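Local structure of CHAD domain (Ricinus communis, 6QV5) at residues His183-Asp195 with Leu286-Ala298. The protein probably binds inorganic polyphosphate through its all-helical CHAD domain, which in this crystal form also carries a zinc ion. Numbering follows the deposited sequence.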
# COMPACT_ATOMS: atom_id res chain seq x y z
N HIS A 183 -3.93 -6.56 16.10
CA HIS A 183 -2.88 -6.29 17.09
C HIS A 183 -2.20 -7.62 17.45
O HIS A 183 -0.98 -7.66 17.58
CB HIS A 183 -3.45 -5.59 18.34
CG HIS A 183 -2.42 -5.21 19.36
ND1 HIS A 183 -1.48 -4.23 19.10
CD2 HIS A 183 -2.23 -5.68 20.61
CE1 HIS A 183 -0.74 -4.14 20.20
NE2 HIS A 183 -1.15 -5.00 21.13
N LYS A 184 -3.00 -8.70 17.57
CA LYS A 184 -2.58 -10.07 17.85
C LYS A 184 -1.73 -10.60 16.69
O LYS A 184 -0.69 -11.21 16.94
CB LYS A 184 -3.82 -10.97 18.08
CG LYS A 184 -3.55 -12.47 18.23
CD LYS A 184 -4.83 -13.26 18.53
CE LYS A 184 -5.73 -13.47 17.33
NZ LYS A 184 -7.07 -13.97 17.73
N SER A 185 -2.16 -10.34 15.43
CA SER A 185 -1.47 -10.74 14.21
C SER A 185 -0.14 -10.02 14.04
O SER A 185 0.85 -10.66 13.70
CB SER A 185 -2.36 -10.51 12.99
OG SER A 185 -1.77 -11.01 11.80
N LEU A 186 -0.11 -8.69 14.29
CA LEU A 186 1.10 -7.85 14.20
C LEU A 186 2.17 -8.30 15.18
O LEU A 186 3.31 -8.52 14.77
CB LEU A 186 0.75 -6.35 14.40
CG LEU A 186 1.91 -5.37 14.62
CD1 LEU A 186 2.63 -5.06 13.32
CD2 LEU A 186 1.43 -4.10 15.25
N LEU A 187 1.81 -8.44 16.48
CA LEU A 187 2.71 -8.87 17.55
C LEU A 187 3.25 -10.28 17.33
O LEU A 187 4.43 -10.51 17.61
CB LEU A 187 2.00 -8.74 18.91
CG LEU A 187 2.45 -7.58 19.82
CD1 LEU A 187 2.07 -6.23 19.23
CD2 LEU A 187 1.83 -7.71 21.20
N LYS A 188 2.41 -11.21 16.83
CA LYS A 188 2.78 -12.59 16.53
C LYS A 188 3.81 -12.65 15.40
O LYS A 188 4.81 -13.35 15.52
CB LYS A 188 1.53 -13.42 16.16
CG LYS A 188 1.72 -14.93 16.28
CD LYS A 188 0.80 -15.71 15.33
CE LYS A 188 -0.62 -15.86 15.84
NZ LYS A 188 -1.48 -16.57 14.86
N ARG A 189 3.56 -11.89 14.31
CA ARG A 189 4.44 -11.81 13.14
C ARG A 189 5.76 -11.11 13.45
O ARG A 189 6.78 -11.47 12.88
CB ARG A 189 3.72 -11.15 11.95
CG ARG A 189 2.72 -12.08 11.28
CD ARG A 189 1.82 -11.33 10.32
NE ARG A 189 0.90 -12.24 9.63
CZ ARG A 189 0.23 -11.94 8.53
NH1 ARG A 189 0.36 -10.75 7.97
NH2 ARG A 189 -0.59 -12.83 7.98
N ALA A 190 5.74 -10.13 14.38
CA ALA A 190 6.94 -9.40 14.81
C ALA A 190 7.83 -10.28 15.70
O ALA A 190 9.04 -10.08 15.74
CB ALA A 190 6.55 -8.13 15.54
N ALA A 191 7.22 -11.26 16.41
CA ALA A 191 7.90 -12.21 17.29
C ALA A 191 8.45 -13.40 16.49
O ALA A 191 9.58 -13.83 16.73
CB ALA A 191 6.95 -12.70 18.37
N ARG A 192 7.66 -13.91 15.51
CA ARG A 192 8.03 -15.03 14.63
C ARG A 192 9.10 -14.62 13.61
O ARG A 192 9.76 -15.49 13.03
CB ARG A 192 6.78 -15.58 13.91
CG ARG A 192 6.24 -16.89 14.47
CD ARG A 192 5.30 -16.70 15.65
NE ARG A 192 4.57 -17.94 15.96
CZ ARG A 192 3.86 -18.14 17.06
NH1 ARG A 192 3.77 -17.19 17.99
NH2 ARG A 192 3.23 -19.29 17.25
N MET A 193 9.27 -13.30 13.41
CA MET A 193 10.23 -12.64 12.52
C MET A 193 11.67 -13.06 12.84
O MET A 193 12.09 -13.00 14.00
CB MET A 193 10.06 -11.12 12.67
CG MET A 193 10.68 -10.30 11.57
SD MET A 193 10.15 -8.57 11.66
CE MET A 193 10.86 -8.08 13.25
N GLN A 194 12.41 -13.50 11.80
CA GLN A 194 13.80 -13.95 11.91
C GLN A 194 14.70 -13.23 10.89
O GLN A 194 14.22 -12.80 9.84
CB GLN A 194 13.88 -15.49 11.77
CG GLN A 194 15.19 -16.13 12.25
CD GLN A 194 15.41 -16.02 13.74
OE1 GLN A 194 16.01 -15.07 14.25
NE2 GLN A 194 14.93 -17.01 14.48
N ASP A 195 16.00 -13.09 11.23
CA ASP A 195 17.02 -12.42 10.41
C ASP A 195 17.23 -13.07 9.04
O ASP A 195 17.31 -14.30 8.93
CB ASP A 195 18.36 -12.31 11.18
CG ASP A 195 19.00 -13.63 11.60
OD1 ASP A 195 18.26 -14.61 11.85
OD2 ASP A 195 20.25 -13.67 11.69
N LEU A 286 15.75 -5.44 12.67
CA LEU A 286 14.72 -6.14 13.43
C LEU A 286 14.76 -5.80 14.92
O LEU A 286 13.70 -5.68 15.52
CB LEU A 286 14.78 -7.67 13.23
CG LEU A 286 14.87 -8.23 11.79
CD1 LEU A 286 14.84 -9.73 11.81
CD2 LEU A 286 13.75 -7.72 10.89
N ASP A 287 15.97 -5.59 15.48
CA ASP A 287 16.16 -5.22 16.89
C ASP A 287 15.50 -3.88 17.23
O ASP A 287 14.89 -3.75 18.29
CB ASP A 287 17.65 -5.22 17.26
CG ASP A 287 18.31 -6.59 17.31
OD1 ASP A 287 17.59 -7.61 17.22
OD2 ASP A 287 19.56 -6.65 17.45
N ALA A 288 15.59 -2.89 16.31
CA ALA A 288 14.97 -1.57 16.46
C ALA A 288 13.45 -1.68 16.29
O ALA A 288 12.71 -0.95 16.95
CB ALA A 288 15.55 -0.60 15.45
N ILE A 289 12.99 -2.60 15.41
CA ILE A 289 11.58 -2.88 15.13
C ILE A 289 10.94 -3.52 16.37
O ILE A 289 9.89 -3.05 16.83
CB ILE A 289 11.43 -3.76 13.84
CG1 ILE A 289 11.68 -2.92 12.56
CG2 ILE A 289 10.06 -4.46 13.77
CD1 ILE A 289 12.13 -3.72 11.34
N ARG A 290 11.59 -4.56 16.93
CA ARG A 290 11.16 -5.29 18.13
C ARG A 290 11.03 -4.35 19.33
O ARG A 290 10.02 -4.41 20.03
CB ARG A 290 12.14 -6.44 18.45
CG ARG A 290 11.97 -7.67 17.56
CD ARG A 290 13.29 -8.38 17.36
NE ARG A 290 13.16 -9.58 16.53
CZ ARG A 290 14.18 -10.31 16.09
NH1 ARG A 290 15.43 -9.96 16.38
NH2 ARG A 290 13.96 -11.38 15.34
N ALA A 291 12.01 -3.43 19.52
CA ALA A 291 12.01 -2.44 20.59
C ALA A 291 10.93 -1.36 20.40
O ALA A 291 10.47 -0.78 21.38
CB ALA A 291 13.39 -1.79 20.70
N GLY A 292 10.55 -1.12 19.15
CA GLY A 292 9.52 -0.15 18.80
C GLY A 292 8.11 -0.67 18.99
O GLY A 292 7.18 0.12 19.18
N LEU A 293 7.93 -2.01 18.93
CA LEU A 293 6.63 -2.68 19.05
C LEU A 293 6.41 -3.45 20.37
O LEU A 293 5.28 -3.87 20.63
CB LEU A 293 6.37 -3.61 17.85
CG LEU A 293 6.52 -3.05 16.42
CD1 LEU A 293 6.66 -4.17 15.42
CD2 LEU A 293 5.36 -2.16 16.03
N HIS A 294 7.47 -3.66 21.19
CA HIS A 294 7.39 -4.42 22.45
C HIS A 294 6.49 -3.78 23.52
O HIS A 294 5.94 -4.49 24.35
CB HIS A 294 8.79 -4.72 23.03
CG HIS A 294 9.32 -3.66 23.96
ND1 HIS A 294 9.84 -2.48 23.48
CD2 HIS A 294 9.37 -3.65 25.31
CE1 HIS A 294 10.20 -1.79 24.55
NE2 HIS A 294 9.94 -2.45 25.67
N ALA A 295 6.36 -2.44 23.50
CA ALA A 295 5.58 -1.67 24.47
C ALA A 295 4.12 -1.44 24.04
O ALA A 295 3.29 -1.14 24.90
CB ALA A 295 6.25 -0.34 24.74
N LEU A 296 3.83 -1.58 22.73
CA LEU A 296 2.50 -1.34 22.16
C LEU A 296 1.38 -2.21 22.73
O LEU A 296 1.50 -3.43 22.81
CB LEU A 296 2.50 -1.46 20.63
CG LEU A 296 3.09 -0.29 19.82
CD1 LEU A 296 2.94 -0.55 18.35
CD2 LEU A 296 2.41 1.04 20.16
N ARG A 297 0.30 -1.54 23.13
CA ARG A 297 -0.93 -2.13 23.66
C ARG A 297 -2.04 -1.78 22.68
O ARG A 297 -2.02 -0.69 22.11
CB ARG A 297 -1.25 -1.58 25.06
CG ARG A 297 -0.24 -1.97 26.14
CD ARG A 297 -0.51 -1.26 27.44
NE ARG A 297 -1.54 -1.93 28.25
CZ ARG A 297 -2.23 -1.36 29.23
NH1 ARG A 297 -2.03 -0.08 29.52
NH2 ARG A 297 -3.13 -2.05 29.90
N ALA A 298 -3.01 -2.71 22.49
CA ALA A 298 -4.15 -2.53 21.59
C ALA A 298 -4.92 -1.24 21.89
O ALA A 298 -5.21 -0.98 23.06
CB ALA A 298 -5.08 -3.73 21.69
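Met193, just past the end of helix 171-192, lays its thioether across Leu286 and Ile289 of the short C-terminal helix 286-293, which runs roughly antiparallel to it in this all-helical CHAD domain protein, the axes of segments 183-192 and 286-293 at 149°. The methionine CE touches both Leu286 CD2 and Ile289 CG2, 3.7 Å from each, while SD rests on the same leucine methyl. With CG anti to the backbone N (chi1 -164°) and a bend at chi3, the methionine crosses Ile289 at about a right angle. Farther along, Leu293 CD1 meets Ala190 CB at 4.0 Å; Leu187 CD1 flanks the Leu293 carbonyl. Leu286 CD1 reaches instead to the backbone between Gln194 and Asp195.

At the far end, residues 296-298, beyond helix 286-293, pass by the His183 ring: Ala298 CB makes a CH-pi contact over its face, 4.0 Å from the imidazole centroid, and Leu296 O lies at the ring edge.

The sole hydrogen bond between the segments ties Arg290 to the backbone just after helix 171-192: NH2 donates to Met193 O at 2.8 Å, from above the carbonyl plane. Leu286 CB covers one guanidinium face, and a salt bridge from NH1 to Asp287 OD1, whose hydrogen bond is weak, steadies the group.

Outside the pair, Thr237 of helix 224-260 touches both Ile289 and Leu293. From the same helix, Tyr230 OH is hydrogen-bonded to His183 ND1, which helps fix the ring's rotation.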